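PDB 5DWA: type-2 restriction enzyme AgeI from Thalassobius gelatinovorus, which recognises the double-stranded DNA sequence 5'-ACCGGT-3' and cleaves it after the first A, leaving terminal 5'-phosphates. Local coordinates for residues V161-V175 with M185-V199. Sequence-based numbering, arbitrary orientation.
Sequences VVGGIHAKVSLAERV and MMGEGLLSVLSTLDV. With nucleotides of chain C; nucleotides of chain D.
From Gly-163 to Lys-168, the chain pairs in parallel with Leu-191 to Thr-196; the strand axes approach to 4.6 Å and, near the start, Leu-191 N donates to Val-162 O. Lys-168 O is gripped twice, by Leu-197 N and by Thr-196 OG1 at 2.7 Å; that hydroxyl, anti to its own backbone N (chi1 -173°), also accepts from Asp-198 N in an ST turn. On the sheet face that carries His-166, Ser-192 OG meets the ring at its edge, 2.8 Å from NE2 in a weak hydrogen bond, and also bonds to Ser-182 of helix 178-187; Met-185 SD approaches the ring obliquely and its CE packs 3.4 Å from N of Gly-164, which has no side chain. Further along, Val-169 CG1 lies beside Val-199 CG2 at 3.6 Å. Past the strand end, Arg-174 grips Ser-170 O and OG with NH1 and NH2, and NH2 also donates to N7 of DG7 of chain C at 3.0 Å; Ser-170 OG donates to that nucleotide's OP2. A leucine in place of Arg-174 would probably leave guanine N7 and Ser-170 O without these donors, and Ser-170 OG with its phosphate bond but no guanidinium partner. The pair belongs to a beta-alpha-beta crossover through helix 178-187, whose Asp-178 is hydrogen-bonded to His-166 ND1 and salt-bridged to Lys-168 NZ, within the PD-(D/E)XK nuclease core; strands 143-148 and 236-239 flank it, and helices 63-78 and 84-109 pack on Val-169 and Leu-197.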
# COMPACT_ATOMS: atom_id res chain seq x y z
N VAL A 161 8.81 -18.26 20.99
CA VAL A 161 7.87 -17.70 20.02
C VAL A 161 6.85 -18.74 19.56
O VAL A 161 7.20 -19.88 19.24
CB VAL A 161 8.59 -17.15 18.77
CG1 VAL A 161 7.62 -16.33 17.92
CG2 VAL A 161 9.76 -16.30 19.18
N VAL A 162 5.58 -18.34 19.52
CA VAL A 162 4.50 -19.24 19.15
C VAL A 162 3.69 -18.71 17.97
O VAL A 162 2.82 -19.41 17.44
CB VAL A 162 3.55 -19.50 20.32
CG1 VAL A 162 4.25 -20.28 21.43
CG2 VAL A 162 3.01 -18.19 20.86
N GLY A 163 3.94 -17.46 17.60
CA GLY A 163 3.26 -16.90 16.44
C GLY A 163 3.39 -15.39 16.35
O GLY A 163 4.25 -14.79 16.97
N GLY A 164 2.52 -14.79 15.55
CA GLY A 164 2.58 -13.35 15.38
C GLY A 164 1.25 -12.78 14.99
O GLY A 164 0.32 -13.49 14.59
N ILE A 165 1.15 -11.47 15.15
CA ILE A 165 -0.05 -10.69 14.80
C ILE A 165 0.22 -9.78 13.61
O ILE A 165 1.23 -9.06 13.59
CB ILE A 165 -0.53 -9.83 16.00
CG1 ILE A 165 -0.76 -10.72 17.23
CG2 ILE A 165 -1.79 -9.06 15.63
CD1 ILE A 165 -1.19 -9.93 18.45
N HIS A 166 -0.66 -9.83 12.60
CA HIS A 166 -0.72 -8.85 11.53
C HIS A 166 -1.71 -7.80 11.98
O HIS A 166 -2.91 -8.08 12.04
CB HIS A 166 -1.16 -9.53 10.25
CG HIS A 166 -0.32 -10.72 9.92
ND1 HIS A 166 0.79 -10.64 9.10
CD2 HIS A 166 -0.38 -12.00 10.35
CE1 HIS A 166 1.36 -11.82 9.03
NE2 HIS A 166 0.68 -12.67 9.78
N ALA A 167 -1.19 -6.63 12.35
CA ALA A 167 -2.01 -5.58 12.93
C ALA A 167 -2.28 -4.53 11.87
O ALA A 167 -1.35 -4.01 11.26
CB ALA A 167 -1.30 -4.96 14.13
N LYS A 168 -3.55 -4.27 11.61
CA LYS A 168 -3.91 -3.29 10.60
C LYS A 168 -5.06 -2.44 11.09
O LYS A 168 -6.10 -2.97 11.47
CB LYS A 168 -4.32 -3.95 9.27
CG LYS A 168 -3.44 -5.11 8.84
CD LYS A 168 -3.64 -5.42 7.38
CE LYS A 168 -2.86 -4.45 6.50
NZ LYS A 168 -1.39 -4.65 6.61
N VAL A 169 -4.88 -1.14 11.09
CA VAL A 169 -6.01 -0.26 11.38
C VAL A 169 -7.11 -0.48 10.34
O VAL A 169 -8.28 -0.63 10.68
CB VAL A 169 -5.60 1.20 11.38
CG1 VAL A 169 -6.84 2.12 11.35
CG2 VAL A 169 -4.71 1.50 12.58
N SER A 170 -6.70 -0.55 9.08
CA SER A 170 -7.63 -0.68 7.97
C SER A 170 -7.08 -1.70 7.00
O SER A 170 -5.87 -1.85 6.87
CB SER A 170 -7.85 0.67 7.27
OG SER A 170 -6.61 1.28 6.93
N LEU A 171 -7.97 -2.40 6.31
CA LEU A 171 -7.56 -3.53 5.48
C LEU A 171 -7.24 -3.12 4.04
O LEU A 171 -6.19 -3.50 3.52
CB LEU A 171 -8.64 -4.61 5.49
CG LEU A 171 -8.93 -5.21 6.87
CD1 LEU A 171 -9.97 -6.32 6.77
CD2 LEU A 171 -7.65 -5.73 7.54
N ALA A 172 -8.14 -2.34 3.43
CA ALA A 172 -8.04 -1.98 2.00
C ALA A 172 -7.61 -3.22 1.22
O ALA A 172 -8.16 -4.29 1.42
CB ALA A 172 -7.08 -0.82 1.77
N GLU A 173 -6.62 -3.09 0.33
CA GLU A 173 -6.05 -4.31 -0.23
C GLU A 173 -4.68 -4.55 0.37
O GLU A 173 -3.95 -5.47 -0.03
CB GLU A 173 -5.96 -4.24 -1.76
CG GLU A 173 -7.29 -4.47 -2.46
CD GLU A 173 -7.95 -5.79 -2.09
OE1 GLU A 173 -7.25 -6.77 -1.76
OE2 GLU A 173 -9.19 -5.84 -2.13
N ARG A 174 -4.33 -3.73 1.35
CA ARG A 174 -3.04 -3.84 2.00
C ARG A 174 -2.95 -5.12 2.84
O ARG A 174 -1.85 -5.60 3.12
CB ARG A 174 -2.79 -2.60 2.85
CG ARG A 174 -2.37 -1.41 2.02
CD ARG A 174 -2.25 -0.16 2.86
NE ARG A 174 -3.55 0.42 3.16
CZ ARG A 174 -4.23 0.23 4.28
NH1 ARG A 174 -3.71 -0.50 5.27
NH2 ARG A 174 -5.42 0.79 4.44
N VAL A 175 -4.08 -5.69 3.20
CA VAL A 175 -4.06 -6.93 3.97
C VAL A 175 -3.51 -8.07 3.10
O VAL A 175 -2.99 -9.06 3.62
CB VAL A 175 -5.47 -7.27 4.53
CG1 VAL A 175 -6.46 -7.54 3.40
CG2 VAL A 175 -5.39 -8.46 5.49
N MET A 185 3.99 -18.54 7.97
CA MET A 185 3.92 -18.76 9.41
C MET A 185 3.07 -19.97 9.79
O MET A 185 3.49 -20.79 10.60
CB MET A 185 3.38 -17.51 10.10
CG MET A 185 4.31 -16.33 10.01
SD MET A 185 3.55 -14.78 10.54
CE MET A 185 3.19 -15.19 12.25
N MET A 186 1.88 -20.08 9.22
CA MET A 186 0.98 -21.17 9.55
C MET A 186 1.58 -22.50 9.10
O MET A 186 1.44 -23.51 9.78
CB MET A 186 -0.41 -20.95 8.92
CG MET A 186 -1.10 -19.67 9.41
SD MET A 186 -2.67 -19.32 8.60
CE MET A 186 -3.71 -20.56 9.36
N GLY A 187 2.29 -22.46 7.98
CA GLY A 187 2.99 -23.64 7.48
C GLY A 187 4.08 -24.12 8.42
O GLY A 187 4.42 -25.30 8.43
N GLU A 188 4.65 -23.20 9.19
CA GLU A 188 5.68 -23.55 10.16
C GLU A 188 5.09 -23.74 11.56
O GLU A 188 5.81 -23.68 12.56
CB GLU A 188 6.77 -22.48 10.19
CG GLU A 188 7.49 -22.28 8.86
CD GLU A 188 8.15 -23.55 8.34
OE1 GLU A 188 8.53 -24.42 9.16
OE2 GLU A 188 8.30 -23.68 7.11
N GLY A 189 3.79 -23.98 11.62
CA GLY A 189 3.13 -24.28 12.87
C GLY A 189 3.02 -23.10 13.82
O GLY A 189 2.89 -23.29 15.03
N LEU A 190 3.06 -21.89 13.28
CA LEU A 190 2.91 -20.70 14.11
C LEU A 190 1.50 -20.13 14.04
O LEU A 190 0.83 -20.25 13.01
CB LEU A 190 3.91 -19.62 13.67
CG LEU A 190 5.39 -19.94 13.84
CD1 LEU A 190 6.24 -19.04 12.95
CD2 LEU A 190 5.81 -19.79 15.29
N LEU A 191 1.04 -19.53 15.12
CA LEU A 191 -0.21 -18.77 15.06
C LEU A 191 0.02 -17.52 14.22
O LEU A 191 1.04 -16.85 14.35
CB LEU A 191 -0.69 -18.39 16.46
CG LEU A 191 -1.22 -19.53 17.34
CD1 LEU A 191 -1.63 -18.99 18.69
CD2 LEU A 191 -2.38 -20.21 16.65
N SER A 192 -0.93 -17.23 13.34
CA SER A 192 -0.86 -16.02 12.52
C SER A 192 -2.20 -15.30 12.58
O SER A 192 -3.14 -15.66 11.87
CB SER A 192 -0.49 -16.36 11.08
OG SER A 192 -0.43 -15.19 10.28
N VAL A 193 -2.28 -14.30 13.45
CA VAL A 193 -3.56 -13.65 13.74
C VAL A 193 -3.65 -12.33 13.00
O VAL A 193 -2.69 -11.57 12.95
CB VAL A 193 -3.71 -13.43 15.25
CG1 VAL A 193 -5.00 -12.71 15.59
CG2 VAL A 193 -3.65 -14.79 15.99
N LEU A 194 -4.82 -12.07 12.40
CA LEU A 194 -5.13 -10.75 11.87
C LEU A 194 -5.93 -9.97 12.91
O LEU A 194 -7.05 -10.34 13.24
CB LEU A 194 -5.94 -10.88 10.57
CG LEU A 194 -6.31 -9.57 9.88
CD1 LEU A 194 -5.06 -8.83 9.43
CD2 LEU A 194 -7.24 -9.83 8.69
N SER A 195 -5.33 -8.90 13.43
CA SER A 195 -6.01 -8.02 14.37
C SER A 195 -6.24 -6.70 13.68
O SER A 195 -5.32 -6.14 13.10
CB SER A 195 -5.18 -7.83 15.64
OG SER A 195 -4.95 -9.08 16.28
N THR A 196 -7.48 -6.21 13.71
CA THR A 196 -7.78 -5.03 12.94
C THR A 196 -8.82 -4.16 13.60
O THR A 196 -9.67 -4.65 14.34
CB THR A 196 -8.23 -5.43 11.51
OG1 THR A 196 -8.37 -4.25 10.71
CG2 THR A 196 -9.55 -6.24 11.53
N LEU A 197 -8.73 -2.86 13.35
CA LEU A 197 -9.80 -1.95 13.73
C LEU A 197 -10.85 -1.90 12.63
O LEU A 197 -11.92 -1.30 12.82
CB LEU A 197 -9.25 -0.56 14.01
CG LEU A 197 -8.29 -0.49 15.20
CD1 LEU A 197 -7.83 0.93 15.40
CD2 LEU A 197 -8.97 -1.03 16.44
N ASP A 198 -10.55 -2.51 11.48
CA ASP A 198 -11.46 -2.57 10.32
C ASP A 198 -12.06 -1.19 10.06
O ASP A 198 -13.28 -1.04 9.96
CB ASP A 198 -12.56 -3.61 10.54
CG ASP A 198 -13.37 -3.90 9.27
OD1 ASP A 198 -12.89 -3.62 8.15
OD2 ASP A 198 -14.49 -4.44 9.40
N VAL A 199 -11.19 -0.18 9.98
CA VAL A 199 -11.64 1.18 9.70
C VAL A 199 -11.91 1.38 8.22
O VAL A 199 -11.03 1.14 7.38
CB VAL A 199 -10.60 2.22 10.15
CG1 VAL A 199 -10.98 3.62 9.63
CG2 VAL A 199 -10.47 2.24 11.66
P DC C 6 -1.18 0.52 8.27
OP1 DC C 6 -1.85 0.09 9.48
OP2 DC C 6 -1.04 -0.35 7.09
O5' DC C 6 -1.92 1.85 7.79
C5' DC C 6 -2.05 2.92 8.69
C4' DC C 6 -2.64 4.10 7.96
O4' DC C 6 -1.80 4.47 6.85
C3' DC C 6 -4.04 3.89 7.40
O3' DC C 6 -4.76 5.07 7.61
C2' DC C 6 -3.79 3.65 5.91
C1' DC C 6 -2.55 4.49 5.65
N1 DC C 6 -1.67 3.95 4.60
C2 DC C 6 -1.30 4.74 3.50
O2 DC C 6 -1.78 5.88 3.37
N3 DC C 6 -0.46 4.22 2.57
C4 DC C 6 0.04 3.00 2.74
N4 DC C 6 0.86 2.53 1.80
C5 DC C 6 -0.29 2.20 3.87
C6 DC C 6 -1.13 2.71 4.76
P DG C 7 -6.34 5.05 7.86
OP1 DG C 7 -6.58 5.77 9.13
OP2 DG C 7 -6.91 3.71 7.65
O5' DG C 7 -6.91 5.96 6.68
C5' DG C 7 -6.45 7.29 6.50
C4' DG C 7 -6.99 7.83 5.19
O4' DG C 7 -6.26 7.25 4.08
C3' DG C 7 -8.45 7.49 4.92
O3' DG C 7 -9.02 8.54 4.18
C2' DG C 7 -8.36 6.21 4.08
C1' DG C 7 -7.14 6.51 3.23
N9 DG C 7 -6.39 5.33 2.82
C8 DG C 7 -6.57 4.04 3.25
N7 DG C 7 -5.69 3.21 2.75
C5 DG C 7 -4.86 4.02 1.99
C6 DG C 7 -3.73 3.69 1.22
O6 DG C 7 -3.19 2.58 1.07
N1 DG C 7 -3.18 4.81 0.60
C2 DG C 7 -3.67 6.08 0.71
N2 DG C 7 -3.01 7.03 0.04
N3 DG C 7 -4.74 6.40 1.42
C4 DG C 7 -5.28 5.33 2.03
P DA D 4 -8.10 -5.03 -6.42
OP1 DA D 4 -7.98 -5.36 -7.87
OP2 DA D 4 -7.82 -6.06 -5.40
O5' DA D 4 -7.17 -3.76 -6.12
C5' DA D 4 -6.99 -2.78 -7.11
C4' DA D 4 -6.32 -1.55 -6.55
O4' DA D 4 -7.28 -0.77 -5.81
C3' DA D 4 -5.16 -1.81 -5.58
O3' DA D 4 -4.16 -0.89 -5.85
C2' DA D 4 -5.79 -1.49 -4.22
C1' DA D 4 -6.66 -0.33 -4.64
N9 DA D 4 -7.67 0.03 -3.67
C8 DA D 4 -8.07 -0.67 -2.58
N7 DA D 4 -9.02 -0.08 -1.89
C5 DA D 4 -9.25 1.10 -2.60
C6 DA D 4 -10.12 2.18 -2.40
N6 DA D 4 -10.98 2.26 -1.38
N1 DA D 4 -10.09 3.19 -3.29
C2 DA D 4 -9.23 3.12 -4.31
N3 DA D 4 -8.36 2.16 -4.61
C4 DA D 4 -8.42 1.17 -3.70
O HOH W 1 2.38 -22.09 17.75
O HOH W 2 -10.91 -2.08 7.07